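PDB 1KS8: endo-b-1,4-glucanase from Nasutitermes takasagoensis, which probably hydrolyses internal beta-1,4-glucosidic linkages in cellulose, lichenin and cereal beta-D-glucans, as a family 9 glycosyl hydrolase. Local coordinates for residues F63-Y67 / L251-K256; A152-A156 / L184-A188; Y52-G56 / E412-D416; R146-L151 / R192-S198. Residue numbers count along the deposited sequence, not the author numbering.

Interaction 1 of 4, residues F63-Y67 / L251-K256; sequences FPMAY and LNWDSK
Residues 63-67 form one helical turn (Tyr67 N to Phe63 O, 3.1 Å) against the irregular loop 251-256, which ends at Lys256, the N-cap of the next helix. A helix of the (alpha/alpha)6 barrel thus meets the loop joining helices 229-241 and 257-268. Tyr67 and Trp253 set the register, CA to CA 5.5 Å. Tyr67 (chi1 t, chi2 80°) extends along the loop, with Trp253 CA over its face, 3.7 Å from the ring centroid and 19° off the normal, a CH-pi contact. Lys256 CE meets the ring edge, 3.6 Å from Tyr67 CD1. Trp253 is p (chi2 -90°), which places Phe63 CD2 at the indole edge, 3.5 Å from Trp253 CE3, in an oblique pair with centroids 5.6 Å apart and planes at 90°. Phe63 (chi1 t, like Tyr67) receives Trp253 O over one face, 3.4 Å from Phe63 CZ. Lys256, p at chi1, chi3 and chi4, curls back so NZ donates to Asn252 O at 3.2 Å, and salt-bridges Glu214 and Glu154. Asp254 and Glu214 bind calcium in another structure of this enzyme, no ion being bound here. Helix 149-165 packs beside Phe63, helix 303-319 beside Tyr67 and Leu251, and helix 415-430 beside Pro64.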
# COMPACT_ATOMS: atom_id res chain seq x y z
N PHE A 63 3.80 4.32 -8.06
CA PHE A 63 2.35 4.16 -8.04
C PHE A 63 1.93 3.31 -6.84
O PHE A 63 1.16 3.77 -5.99
CB PHE A 63 1.88 3.56 -9.38
CG PHE A 63 0.40 3.68 -9.63
CD1 PHE A 63 -0.34 4.71 -9.06
CD2 PHE A 63 -0.24 2.78 -10.47
CE1 PHE A 63 -1.71 4.85 -9.33
CE2 PHE A 63 -1.60 2.90 -10.74
CZ PHE A 63 -2.34 3.94 -10.17
N PRO A 64 2.42 2.06 -6.74
CA PRO A 64 1.99 1.30 -5.56
C PRO A 64 2.51 1.89 -4.25
O PRO A 64 1.90 1.69 -3.21
CB PRO A 64 2.54 -0.11 -5.84
CG PRO A 64 3.72 0.14 -6.73
CD PRO A 64 3.20 1.22 -7.66
N MET A 65 3.62 2.62 -4.30
CA MET A 65 4.15 3.21 -3.06
C MET A 65 3.20 4.30 -2.56
O MET A 65 2.95 4.41 -1.37
CB MET A 65 5.54 3.81 -3.26
CG MET A 65 6.31 3.92 -1.94
SD MET A 65 7.75 5.01 -1.97
CE MET A 65 8.69 4.31 -3.34
N ALA A 66 2.68 5.10 -3.49
CA ALA A 66 1.76 6.17 -3.12
C ALA A 66 0.46 5.57 -2.60
O ALA A 66 -0.09 6.03 -1.59
CB ALA A 66 1.49 7.06 -4.33
N TYR A 67 -0.04 4.54 -3.29
CA TYR A 67 -1.26 3.86 -2.88
C TYR A 67 -1.09 3.35 -1.45
O TYR A 67 -1.97 3.50 -0.60
CB TYR A 67 -1.54 2.68 -3.81
CG TYR A 67 -2.50 1.67 -3.22
CD1 TYR A 67 -3.88 1.89 -3.24
CD2 TYR A 67 -2.02 0.53 -2.59
CE1 TYR A 67 -4.76 0.98 -2.64
CE2 TYR A 67 -2.89 -0.38 -1.99
CZ TYR A 67 -4.25 -0.14 -2.01
OH TYR A 67 -5.10 -1.03 -1.39
N LEU A 251 -10.94 -2.18 -4.11
CA LEU A 251 -9.89 -1.31 -3.61
C LEU A 251 -8.58 -2.01 -3.93
O LEU A 251 -8.31 -3.09 -3.41
CB LEU A 251 -10.02 -1.11 -2.10
CG LEU A 251 -8.87 -0.35 -1.43
CD1 LEU A 251 -8.80 1.07 -1.97
CD2 LEU A 251 -9.08 -0.34 0.08
N ASN A 252 -7.77 -1.39 -4.79
CA ASN A 252 -6.48 -1.95 -5.18
C ASN A 252 -5.59 -0.80 -5.62
O ASN A 252 -6.07 0.32 -5.80
CB ASN A 252 -6.67 -2.94 -6.33
CG ASN A 252 -5.45 -3.83 -6.54
OD1 ASN A 252 -5.33 -4.51 -7.56
ND2 ASN A 252 -4.56 -3.85 -5.56
N TRP A 253 -4.30 -1.07 -5.80
CA TRP A 253 -3.38 -0.03 -6.21
C TRP A 253 -3.74 0.59 -7.57
O TRP A 253 -3.47 1.76 -7.80
CB TRP A 253 -1.94 -0.57 -6.28
CG TRP A 253 -1.75 -1.68 -7.27
CD1 TRP A 253 -1.90 -3.01 -7.04
CD2 TRP A 253 -1.44 -1.54 -8.66
NE1 TRP A 253 -1.70 -3.72 -8.21
CE2 TRP A 253 -1.42 -2.84 -9.22
CE3 TRP A 253 -1.18 -0.44 -9.50
CZ2 TRP A 253 -1.15 -3.07 -10.57
CZ3 TRP A 253 -0.91 -0.68 -10.85
CH2 TRP A 253 -0.90 -1.98 -11.37
N ASP A 254 -4.35 -0.20 -8.45
CA ASP A 254 -4.71 0.30 -9.78
C ASP A 254 -6.17 0.69 -9.99
O ASP A 254 -6.50 1.35 -10.98
CB ASP A 254 -4.31 -0.73 -10.85
CG ASP A 254 -5.03 -2.05 -10.68
OD1 ASP A 254 -4.92 -2.90 -11.60
OD2 ASP A 254 -5.69 -2.26 -9.64
N SER A 255 -7.04 0.29 -9.09
CA SER A 255 -8.46 0.62 -9.20
C SER A 255 -9.05 0.67 -7.80
O SER A 255 -9.03 -0.33 -7.08
CB SER A 255 -9.19 -0.43 -10.03
OG SER A 255 -10.55 -0.07 -10.22
N LYS A 256 -9.57 1.83 -7.42
CA LYS A 256 -10.14 1.99 -6.10
C LYS A 256 -11.50 2.67 -6.10
O LYS A 256 -11.77 3.55 -5.28
CB LYS A 256 -9.16 2.78 -5.23
CG LYS A 256 -8.68 4.07 -5.87
CD LYS A 256 -7.59 4.72 -5.04
CE LYS A 256 -6.38 3.81 -4.89
NZ LYS A 256 -5.75 3.48 -6.20

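Interaction 2 of 4, residues A152-A156 / L184-A188; sequences AGETA and LFDFA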
# COMPACT_ATOMS: atom_id res chain seq x y z
N ALA A 152 0.50 10.90 -10.29
CA ALA A 152 0.46 12.20 -9.63
C ALA A 152 -0.76 12.29 -8.72
O ALA A 152 -0.68 12.84 -7.61
CB ALA A 152 0.43 13.32 -10.67
N GLY A 153 -1.88 11.75 -9.18
CA GLY A 153 -3.10 11.77 -8.40
C GLY A 153 -3.02 10.95 -7.12
O GLY A 153 -3.41 11.42 -6.06
N GLU A 154 -2.50 9.73 -7.22
CA GLU A 154 -2.40 8.90 -6.02
C GLU A 154 -1.42 9.52 -5.04
O GLU A 154 -1.64 9.46 -3.83
CB GLU A 154 -1.93 7.48 -6.38
CG GLU A 154 -2.00 6.51 -5.21
CD GLU A 154 -3.41 6.35 -4.66
OE1 GLU A 154 -4.33 6.08 -5.46
OE2 GLU A 154 -3.61 6.49 -3.43
N THR A 155 -0.36 10.12 -5.55
CA THR A 155 0.62 10.76 -4.68
C THR A 155 0.00 11.97 -4.00
O THR A 155 0.25 12.22 -2.82
CB THR A 155 1.89 11.16 -5.47
OG1 THR A 155 2.43 9.99 -6.12
CG2 THR A 155 2.94 11.73 -4.53
N ALA A 156 -0.81 12.73 -4.74
CA ALA A 156 -1.47 13.89 -4.16
C ALA A 156 -2.41 13.42 -3.04
O ALA A 156 -2.51 14.06 -1.99
CB ALA A 156 -2.26 14.63 -5.23
N LEU A 184 0.51 18.71 -7.04
CA LEU A 184 0.47 17.45 -7.77
C LEU A 184 -0.91 17.16 -8.34
O LEU A 184 -1.03 16.58 -9.42
CB LEU A 184 0.94 16.29 -6.88
CG LEU A 184 2.46 16.22 -6.76
CD1 LEU A 184 2.86 15.28 -5.64
CD2 LEU A 184 3.06 15.78 -8.09
N PHE A 185 -1.96 17.58 -7.64
CA PHE A 185 -3.31 17.37 -8.16
C PHE A 185 -3.50 18.22 -9.41
O PHE A 185 -4.05 17.76 -10.40
CB PHE A 185 -4.38 17.75 -7.14
CG PHE A 185 -5.78 17.64 -7.70
CD1 PHE A 185 -6.33 16.39 -7.98
CD2 PHE A 185 -6.50 18.78 -8.02
CE1 PHE A 185 -7.59 16.29 -8.57
CE2 PHE A 185 -7.76 18.69 -8.61
CZ PHE A 185 -8.30 17.43 -8.89
N ASP A 186 -3.05 19.47 -9.35
CA ASP A 186 -3.17 20.36 -10.49
C ASP A 186 -2.43 19.77 -11.68
O ASP A 186 -2.92 19.79 -12.80
CB ASP A 186 -2.62 21.75 -10.15
CG ASP A 186 -3.60 22.58 -9.34
OD1 ASP A 186 -3.17 23.60 -8.76
OD2 ASP A 186 -4.80 22.23 -9.30
N PHE A 187 -1.24 19.24 -11.42
CA PHE A 187 -0.44 18.62 -12.47
C PHE A 187 -1.21 17.44 -13.06
O PHE A 187 -1.35 17.33 -14.28
CB PHE A 187 0.91 18.16 -11.87
CG PHE A 187 1.75 17.32 -12.80
CD1 PHE A 187 1.84 17.61 -14.16
CD2 PHE A 187 2.47 16.24 -12.30
CE1 PHE A 187 2.65 16.85 -15.00
CE2 PHE A 187 3.28 15.48 -13.13
CZ PHE A 187 3.37 15.78 -14.48
N ALA A 188 -1.73 16.58 -12.20
CA ALA A 188 -2.49 15.41 -12.63
C ALA A 188 -3.74 15.77 -13.43
O ALA A 188 -4.06 15.12 -14.43
CB ALA A 188 -2.88 14.57 -11.42
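Two helical turns run nearly antiparallel here: the axes of the short segments approach to 8.1 Å, with 158° between their N-to-C directions. No hydrogen bond crosses the interface, which is made by van der Waals contact. Leu184 (chi1 m, chi2 t) points toward the partner helix and spans its face, with Leu184 CD1 3.7 Å from Thr155 CG2, Leu184 CB 4.0 Å from Ala156 CB and Leu184 CD2 4.4 Å from Ala152 CB. At Phe185 the backbone itself is close, Phe185 N lying 3.8 Å from Ala156 CB, whereas the ring is directed to helix 212-226, where it meets Ala218, Ala219 and Leu222. Phe187 borders the interface obliquely, its CD2 3.9 Å from Ala152 CB. One turn after Leu184, Ala188 CB comes to 3.6 Å from Ala152 CB and 3.7 Å from Gly153 N. Small residues permit this spacing: the CA atoms of Ala152 and Ala188 are 5.3 Å apart, those of Gly153 and Phe185 5.6 Å. Helices 149-165 and 171-190 are consecutive along the chain, and their antiparallel pairing forms a helical hairpin, the repeating unit of the (alpha/alpha)6 barrel of family 9 glycosyl hydrolases.

Interaction 3 of 4, residues Y52-G56 / E412-D416; sequences YFDAG and EVATD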
# COMPACT_ATOMS: atom_id res chain seq x y z
N TYR A 52 10.20 3.48 0.07
CA TYR A 52 10.11 2.04 0.26
C TYR A 52 10.46 1.22 -0.97
O TYR A 52 10.09 1.58 -2.09
CB TYR A 52 8.69 1.63 0.66
CG TYR A 52 8.24 2.06 2.02
CD1 TYR A 52 8.77 1.47 3.17
CD2 TYR A 52 7.25 3.03 2.18
CE1 TYR A 52 8.32 1.83 4.43
CE2 TYR A 52 6.79 3.40 3.44
CZ TYR A 52 7.34 2.79 4.56
OH TYR A 52 6.89 3.13 5.82
N PHE A 53 11.15 0.11 -0.75
CA PHE A 53 11.44 -0.82 -1.83
C PHE A 53 10.05 -1.42 -2.03
O PHE A 53 9.31 -1.63 -1.06
CB PHE A 53 12.43 -1.89 -1.37
CG PHE A 53 13.84 -1.37 -1.21
CD1 PHE A 53 14.46 -0.68 -2.24
CD2 PHE A 53 14.55 -1.61 -0.04
CE1 PHE A 53 15.78 -0.24 -2.11
CE2 PHE A 53 15.87 -1.18 0.10
CZ PHE A 53 16.48 -0.50 -0.94
N ASP A 54 9.69 -1.71 -3.27
CA ASP A 54 8.35 -2.21 -3.55
C ASP A 54 7.93 -3.55 -2.96
O ASP A 54 6.91 -3.64 -2.28
CB ASP A 54 8.11 -2.26 -5.05
CG ASP A 54 6.70 -2.67 -5.40
OD1 ASP A 54 5.75 -1.93 -5.05
OD2 ASP A 54 6.52 -3.75 -6.01
N ALA A 55 8.71 -4.58 -3.23
CA ALA A 55 8.36 -5.91 -2.78
C ALA A 55 9.58 -6.69 -2.33
O ALA A 55 10.23 -6.31 -1.36
CB ALA A 55 7.65 -6.64 -3.93
N GLY A 56 9.88 -7.80 -3.01
CA GLY A 56 11.05 -8.58 -2.67
C GLY A 56 12.26 -8.08 -3.43
O GLY A 56 13.37 -8.62 -3.28
N GLU A 412 4.83 -14.18 -2.84
CA GLU A 412 5.19 -12.79 -3.08
C GLU A 412 4.76 -12.00 -1.84
O GLU A 412 3.79 -12.36 -1.17
CB GLU A 412 4.44 -12.25 -4.30
CG GLU A 412 4.53 -10.73 -4.52
CD GLU A 412 5.92 -10.27 -4.92
OE1 GLU A 412 6.07 -9.08 -5.27
OE2 GLU A 412 6.86 -11.10 -4.89
N VAL A 413 5.52 -10.96 -1.53
CA VAL A 413 5.20 -10.06 -0.43
C VAL A 413 5.41 -8.69 -1.06
O VAL A 413 6.24 -8.55 -1.96
CB VAL A 413 6.15 -10.25 0.79
CG1 VAL A 413 5.92 -11.62 1.41
CG2 VAL A 413 7.61 -10.10 0.37
N ALA A 414 4.66 -7.69 -0.62
CA ALA A 414 4.80 -6.36 -1.20
C ALA A 414 4.21 -5.28 -0.32
O ALA A 414 3.33 -5.54 0.50
CB ALA A 414 4.11 -6.33 -2.57
N THR A 415 4.70 -4.06 -0.48
CA THR A 415 4.19 -2.96 0.31
C THR A 415 2.68 -2.80 0.12
O THR A 415 1.96 -2.56 1.09
CB THR A 415 4.89 -1.63 -0.04
OG1 THR A 415 4.85 -1.42 -1.45
CG2 THR A 415 6.34 -1.66 0.42
N ASP A 416 2.18 -2.94 -1.11
CA ASP A 416 0.74 -2.77 -1.28
C ASP A 416 -0.07 -3.93 -0.72
O ASP A 416 -1.26 -3.79 -0.47
CB ASP A 416 0.35 -2.48 -2.75
CG ASP A 416 0.68 -3.60 -3.72
OD1 ASP A 416 1.02 -4.73 -3.30
OD2 ASP A 416 0.58 -3.35 -4.94
O HOH W 1 5.65 0.31 -3.36
O HOH W 2 5.73 -6.86 -7.19
O HOH W 3 9.15 -9.31 -5.36
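Asp54 O is the main acceptor between the 52-56 loop and the segment leading into helix 415-430, which run in opposite directions, 176° apart from CA 52 to 56 against CA 412 to 415. It receives Thr415 N at 2.9 Å with an almost straight N-H...O angle of 174°. Water 1 links Thr415 OG1 (2.7 Å) to Asp54 OD1, to which it donates at 2.8 Å. The other carboxylate oxygen, Asp54 OD2, is hydrogen-bonded to Tyr206 OH and lies at 3.4 Å from water 2, a weak bond; water 2 is also 3.0 Å from Glu412 OE1. Gly56 N is satisfied by water 3 at 2.9 Å, and that water lies 2.9 Å from Glu412 OE2. Glu412 is a predicted active-site residue, so this hydrated link between it and the 52-56 loop is consistent with a place in the catalytic cleft. Direct packing is tightest at Ala55, whose CB is 3.1 Å from Val413 O and 3.8 Å from Ala414 CB. Tyr52 OH is hydrogen-bonded to Ala95 O. The contact brings the loop before strand 60-61 against the start of helix 415-430, with helix 62-78 alongside: Pro64 touches Asp54, and Thr68 meets Thr415.

Interaction 4 of 4, residues R146-L151 / R192-S198; sequences RPGSDL and RGKYSDS
Tyr195 lays its CB against Leu151 CB, 3.6 Å away, with the ring obliquely beside that leucine and its edge toward Asp150 OD1. Its chi1 of 95° lies between rotamer wells, and its hydroxyl is bonded to Tyr206 O. In this (alpha/alpha)6 fold, the segment leading into helix 149-165 meets the loop that follows helix 171-190, next to Glu214, which binds calcium in another structure of this enzyme.

Gly148, the N-cap residue (phi/psi -166/75), precedes the first turn at 149-151; on the other side, extended 192-194 leads into a weakly bonded turn about 195-198. CA atoms pair as Gly148 with Tyr195 (3.5 Å) and Arg146 with Ser198 (5.0 Å). Glycine is needed geometrically at two points: an ideal CB on Gly148 would clash with Tyr195 CB, and one on Gly193 with Pro147 CG.

Ser149 and Gly193 exchange two hydrogen bonds, Ser149 N to Gly193 O at 2.8 Å and Gly193 N to Ser149 OG at 3.1 Å; Ser149 (m) also bonds Ala188 O. Pro147 CG packs 3.5 Å from Arg192 O. Asp150 (chi1 p, 37°) turns OD1 to Tyr195 N at 2.9 Å and to its neighbour Leu151 N, also 2.9 Å, while OD2 bonds Ser208. At the far end Ser198, m, donates from OG to Pro147 O at 2.7 Å.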
# COMPACT_ATOMS: atom_id res chain seq x y z
N ARG A 146 5.23 14.36 -20.72
CA ARG A 146 4.99 12.94 -20.47
C ARG A 146 4.25 12.87 -19.14
O ARG A 146 4.85 12.63 -18.10
CB ARG A 146 6.32 12.20 -20.37
CG ARG A 146 7.14 12.18 -21.65
CD ARG A 146 8.53 11.65 -21.39
NE ARG A 146 9.24 11.30 -22.62
CZ ARG A 146 8.90 10.29 -23.42
NH1 ARG A 146 7.86 9.53 -23.11
NH2 ARG A 146 9.60 10.05 -24.52
N PRO A 147 2.93 13.08 -19.16
CA PRO A 147 2.08 13.06 -17.97
C PRO A 147 1.83 11.71 -17.28
O PRO A 147 2.22 10.66 -17.77
CB PRO A 147 0.79 13.69 -18.46
CG PRO A 147 0.70 13.18 -19.85
CD PRO A 147 2.12 13.35 -20.37
N GLY A 148 1.18 11.79 -16.13
CA GLY A 148 0.85 10.61 -15.36
C GLY A 148 -0.17 10.98 -14.31
O GLY A 148 0.15 11.10 -13.13
N SER A 149 -1.41 11.18 -14.75
CA SER A 149 -2.50 11.57 -13.86
C SER A 149 -2.74 10.58 -12.73
O SER A 149 -3.06 10.99 -11.61
CB SER A 149 -3.80 11.73 -14.66
OG SER A 149 -3.64 12.66 -15.71
N ASP A 150 -2.59 9.29 -13.01
CA ASP A 150 -2.79 8.29 -11.97
C ASP A 150 -1.71 8.34 -10.90
O ASP A 150 -2.00 8.34 -9.71
CB ASP A 150 -2.90 6.87 -12.57
CG ASP A 150 -1.96 6.64 -13.75
OD1 ASP A 150 -1.08 7.47 -14.04
OD2 ASP A 150 -2.12 5.58 -14.40
N LEU A 151 -0.45 8.41 -11.34
CA LEU A 151 0.67 8.47 -10.40
C LEU A 151 0.65 9.77 -9.60
O LEU A 151 0.78 9.75 -8.38
CB LEU A 151 1.99 8.36 -11.16
CG LEU A 151 3.27 8.57 -10.35
CD1 LEU A 151 3.40 7.49 -9.29
CD2 LEU A 151 4.47 8.54 -11.29
N ARG A 192 -3.41 15.38 -18.55
CA ARG A 192 -3.99 14.04 -18.55
C ARG A 192 -3.19 12.97 -19.29
O ARG A 192 -2.72 13.19 -20.41
CB ARG A 192 -5.40 14.09 -19.13
CG ARG A 192 -6.37 15.06 -18.45
CD ARG A 192 -6.75 14.60 -17.06
NE ARG A 192 -7.74 15.47 -16.43
CZ ARG A 192 -9.03 15.50 -16.73
NH1 ARG A 192 -9.52 14.69 -17.66
NH2 ARG A 192 -9.85 16.33 -16.10
N GLY A 193 -3.05 11.81 -18.67
CA GLY A 193 -2.33 10.71 -19.28
C GLY A 193 -2.01 9.58 -18.32
O GLY A 193 -2.03 9.78 -17.10
N LYS A 194 -1.73 8.40 -18.86
CA LYS A 194 -1.38 7.23 -18.04
C LYS A 194 0.11 7.32 -17.75
O LYS A 194 0.91 7.46 -18.67
CB LYS A 194 -1.65 5.94 -18.81
CG LYS A 194 -3.09 5.73 -19.25
CD LYS A 194 -3.20 4.48 -20.12
CE LYS A 194 -4.62 4.27 -20.62
NZ LYS A 194 -4.71 3.09 -21.51
N TYR A 195 0.50 7.22 -16.48
CA TYR A 195 1.92 7.33 -16.15
C TYR A 195 2.79 6.24 -16.79
O TYR A 195 3.95 6.49 -17.09
CB TYR A 195 2.14 7.34 -14.63
CG TYR A 195 2.44 5.98 -14.03
CD1 TYR A 195 1.44 5.04 -13.83
CD2 TYR A 195 3.75 5.64 -13.67
CE1 TYR A 195 1.72 3.78 -13.29
CE2 TYR A 195 4.04 4.39 -13.13
CZ TYR A 195 3.03 3.47 -12.94
OH TYR A 195 3.32 2.23 -12.41
N SER A 196 2.24 5.04 -16.99
CA SER A 196 3.05 3.98 -17.58
C SER A 196 3.27 4.14 -19.08
O SER A 196 3.98 3.34 -19.70
CB SER A 196 2.46 2.59 -17.26
OG SER A 196 1.12 2.45 -17.70
N ASP A 197 2.65 5.16 -19.67
CA ASP A 197 2.86 5.45 -21.09
C ASP A 197 4.05 6.41 -21.14
O ASP A 197 4.67 6.60 -22.19
CB ASP A 197 1.63 6.11 -21.72
CG ASP A 197 0.54 5.12 -22.08
OD1 ASP A 197 0.83 3.91 -22.15
OD2 ASP A 197 -0.61 5.56 -22.31
N SER A 198 4.35 7.02 -20.00
CA SER A 198 5.47 7.96 -19.87
C SER A 198 6.67 7.21 -19.30
O SER A 198 7.75 7.20 -19.89
CB SER A 198 5.08 9.13 -18.97
OG SER A 198 4.01 9.87 -19.56

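Overall arrangement
Along the chain the contacts are nested: interaction 3 encloses interaction 1, which encloses interaction 4, which encloses interaction 2. Interactions 2 and 4 share helix 149-165 and have centres about 10 Å apart, joined by Ala188 O and Ser149 OG, 2.8 Å apart. Interaction 1, whose centre lies about 7 Å from the chain centre, touches all the others: Lys256 NZ bridges to Glu154 OE1 at 3.1 Å, Phe63 CD2 lies 3.6 Å from Tyr195 CE1, and Trp253 CD1 3.3 Å from Asp416 OD2. Interaction 3 stands about 22 Å, centre to centre, from both 2 and 4, without touching them. The contacts thus connect the predicted catalytic region, through helix 62-78, with the calcium-site region.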